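PDB 7B7P: type IV pilus biogenesis protein PilB from Streptococcus sanguinis, which acts as a bimodular minor pilin of type IV pili with a direct role in adhesion, carrying a metal-binding von Willebrand factor A-like module. Local coordinates for residues A[169-175]-A[250-256]. Numbering follows the deposited sequence.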
loop_
_atom_site.group_PDB
_atom_site.type_symbol
_atom_site.label_atom_id
_atom_site.label_comp_id
_atom_site.label_asym_id
_atom_site.label_seq_id
_atom_site.Cartn_x
_atom_site.Cartn_y
_atom_site.Cartn_z
ATOM N N ASP A 169 -6.706 11.265 -14.398
ATOM C CA ASP A 169 -7.778 11.802 -15.214
ATOM C C ASP A 169 -7.369 13.174 -15.765
ATOM O O ASP A 169 -6.963 14.064 -15.011
ATOM C CB ASP A 169 -9.039 11.883 -14.338
ATOM C CG ASP A 169 -10.309 12.268 -15.094
ATOM O OD1 ASP A 169 -10.278 13.003 -16.102
ATOM O OD2 ASP A 169 -11.395 11.871 -14.617
ATOM N N THR A 170 -7.431 13.323 -17.092
ATOM C CA THR A 170 -7.139 14.581 -17.772
ATOM C C THR A 170 -8.332 15.048 -18.590
ATOM O O THR A 170 -8.164 15.736 -19.596
ATOM C CB THR A 170 -5.894 14.487 -18.673
ATOM O OG1 THR A 170 -6.143 13.630 -19.800
ATOM C CG2 THR A 170 -4.667 13.985 -17.924
ATOM N N SER A 171 -9.545 14.722 -18.155
ATOM C CA SER A 171 -10.726 15.180 -18.873
ATOM C C SER A 171 -10.890 16.711 -18.772
ATOM O O SER A 171 -10.227 17.395 -17.985
ATOM C CB SER A 171 -11.972 14.467 -18.352
ATOM O OG SER A 171 -12.260 14.840 -17.024
ATOM N N GLY A 172 -11.813 17.243 -19.581
ATOM C CA GLY A 172 -12.003 18.683 -19.643
ATOM C C GLY A 172 -12.452 19.297 -18.331
ATOM O O GLY A 172 -12.109 20.443 -18.027
ATOM N N SER A 173 -13.207 18.545 -17.526
ATOM C CA SER A 173 -13.616 19.031 -16.212
ATOM C C SER A 173 -12.423 19.428 -15.339
ATOM O O SER A 173 -12.585 20.202 -14.385
ATOM C CB SER A 173 -14.463 17.949 -15.511
ATOM O OG SER A 173 -13.655 16.841 -15.128
ATOM N N MET A 174 -11.228 18.914 -15.631
ATOM C CA MET A 174 -10.074 19.219 -14.792
ATOM C C MET A 174 -9.550 20.650 -14.986
ATOM O O MET A 174 -8.597 21.039 -14.301
ATOM C CB MET A 174 -8.957 18.210 -15.047
ATOM C CG MET A 174 -9.276 16.806 -14.574
ATOM S SD MET A 174 -9.141 16.610 -12.808
ATOM C CE MET A 174 -7.369 16.455 -12.600
ATOM N N ASP A 175 -10.159 21.434 -15.882
ATOM C CA ASP A 175 -9.880 22.860 -15.972
ATOM C C ASP A 175 -10.720 23.696 -15.025
ATOM O O ASP A 175 -10.407 24.872 -14.835
ATOM C CB ASP A 175 -10.124 23.381 -17.388
ATOM C CG ASP A 175 -8.867 23.481 -18.185
ATOM O OD1 ASP A 175 -7.766 23.578 -17.572
ATOM O OD2 ASP A 175 -8.989 23.442 -19.426
ATOM N N LEU A 250 -0.627 17.056 -19.462
ATOM C CA LEU A 250 -1.799 17.007 -18.583
ATOM C C LEU A 250 -2.791 18.117 -18.913
ATOM O O LEU A 250 -3.413 18.707 -18.030
ATOM C CB LEU A 250 -1.399 17.091 -17.114
ATOM C CG LEU A 250 -0.443 16.051 -16.551
ATOM C CD1 LEU A 250 0.149 16.603 -15.257
ATOM C CD2 LEU A 250 -1.170 14.733 -16.301
ATOM N N ASN A 251 -2.926 18.423 -20.191
ATOM C CA ASN A 251 -3.823 19.488 -20.587
ATOM C C ASN A 251 -5.262 18.980 -20.581
ATOM O O ASN A 251 -5.563 17.995 -21.262
ATOM C CB ASN A 251 -3.435 20.006 -21.958
ATOM C CG ASN A 251 -4.153 21.261 -22.312
ATOM O OD1 ASN A 251 -4.953 21.283 -23.246
ATOM N ND2 ASN A 251 -3.900 22.326 -21.551
ATOM N N PRO A 252 -6.171 19.604 -19.829
ATOM C CA PRO A 252 -7.515 19.033 -19.675
ATOM C C PRO A 252 -8.295 19.091 -20.976
ATOM O O PRO A 252 -8.359 20.139 -21.624
ATOM C CB PRO A 252 -8.156 19.912 -18.593
ATOM C CG PRO A 252 -6.977 20.454 -17.811
ATOM C CD PRO A 252 -5.905 20.670 -18.849
ATOM N N ASP A 253 -8.885 17.941 -21.347
ATOM C CA ASP A 253 -9.692 17.774 -22.559
ATOM C C ASP A 253 -10.234 16.343 -22.662
ATOM O O ASP A 253 -9.522 15.393 -22.327
ATOM C CB ASP A 253 -8.871 18.109 -23.810
ATOM C CG ASP A 253 -9.705 18.090 -25.076
ATOM O OD1 ASP A 253 -10.647 18.911 -25.194
ATOM O OD2 ASP A 253 -9.419 17.242 -25.955
ATOM N N GLY A 254 -11.477 16.177 -23.113
ATOM C CA GLY A 254 -12.071 14.855 -23.288
ATOM C C GLY A 254 -13.008 14.427 -22.165
ATOM O O GLY A 254 -13.353 15.190 -21.256
ATOM N N VAL A 255 -13.426 13.160 -22.247
ATOM C CA VAL A 255 -14.314 12.541 -21.262
ATOM C C VAL A 255 -13.500 11.634 -20.335
ATOM O O VAL A 255 -12.288 11.804 -20.199
ATOM C CB VAL A 255 -15.450 11.776 -21.969
ATOM C CG1 VAL A 255 -16.463 12.760 -22.530
ATOM C CG2 VAL A 255 -14.882 10.882 -23.080
ATOM N N THR A 256 -14.142 10.668 -19.679
ATOM C CA THR A 256 -13.512 9.925 -18.586
ATOM C C THR A 256 -13.564 8.428 -18.884
ATOM O O THR A 256 -14.619 7.800 -18.760
ATOM C CB THR A 256 -14.199 10.269 -17.253
ATOM O OG1 THR A 256 -14.208 11.696 -17.083
ATOM C CG2 THR A 256 -13.476 9.621 -16.055
#
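D253 and G172 meet at the middle of this loop-on-loop contact, where two backbone hydrogen bonds tie residues 250-256 around the turn 169-175. D253 N donates to T170 O at 2.9 Å, almost straight at 168°, and G172 N reaches G254 O at 3.1 Å.

The packing is tight around these bonds. S171 CB presses against two carbonyls, 3.3 Å from V255 O, with G254 O just as near, while the P252 ring packs against the short 3-10 turn 172-175, its CB against S171 O and M174 CB. S171 OG, turned between the backbone N and the carbonyl carbon (chi1 67°), folds back to D169 OD1 at 2.9 Å, 21° out of the carboxylate plane on its syn side. The same oxygen also takes S171 N, closing an Asx turn, so two bonds from S171 grip OD1, while T283 OG1 and D284 N hold D169 OD2, which lies 3.4 Å from T256 CG2.

The outer side is looser: the D175 side chain crosses P252 at about a right angle, D175 OD1 3.2 Å from P252 CG, and the CB atoms of D253 and N251 point away from the turn, both residues exposed.

D169, S171 and S173 follow the DxSxS pattern of a MIDAS; a magnesium ion lies about 3 Å from the nearest atom of the S171 side chain, and S173 and D284 are magnesium ligands of this protein. The turn leaves the end of strand 162-169, which lies between strands 212-219 and 276-283, with T170 beside F219, M174 against helix 191-209, and the partner loop running from helix 238-245 into helix 258-270.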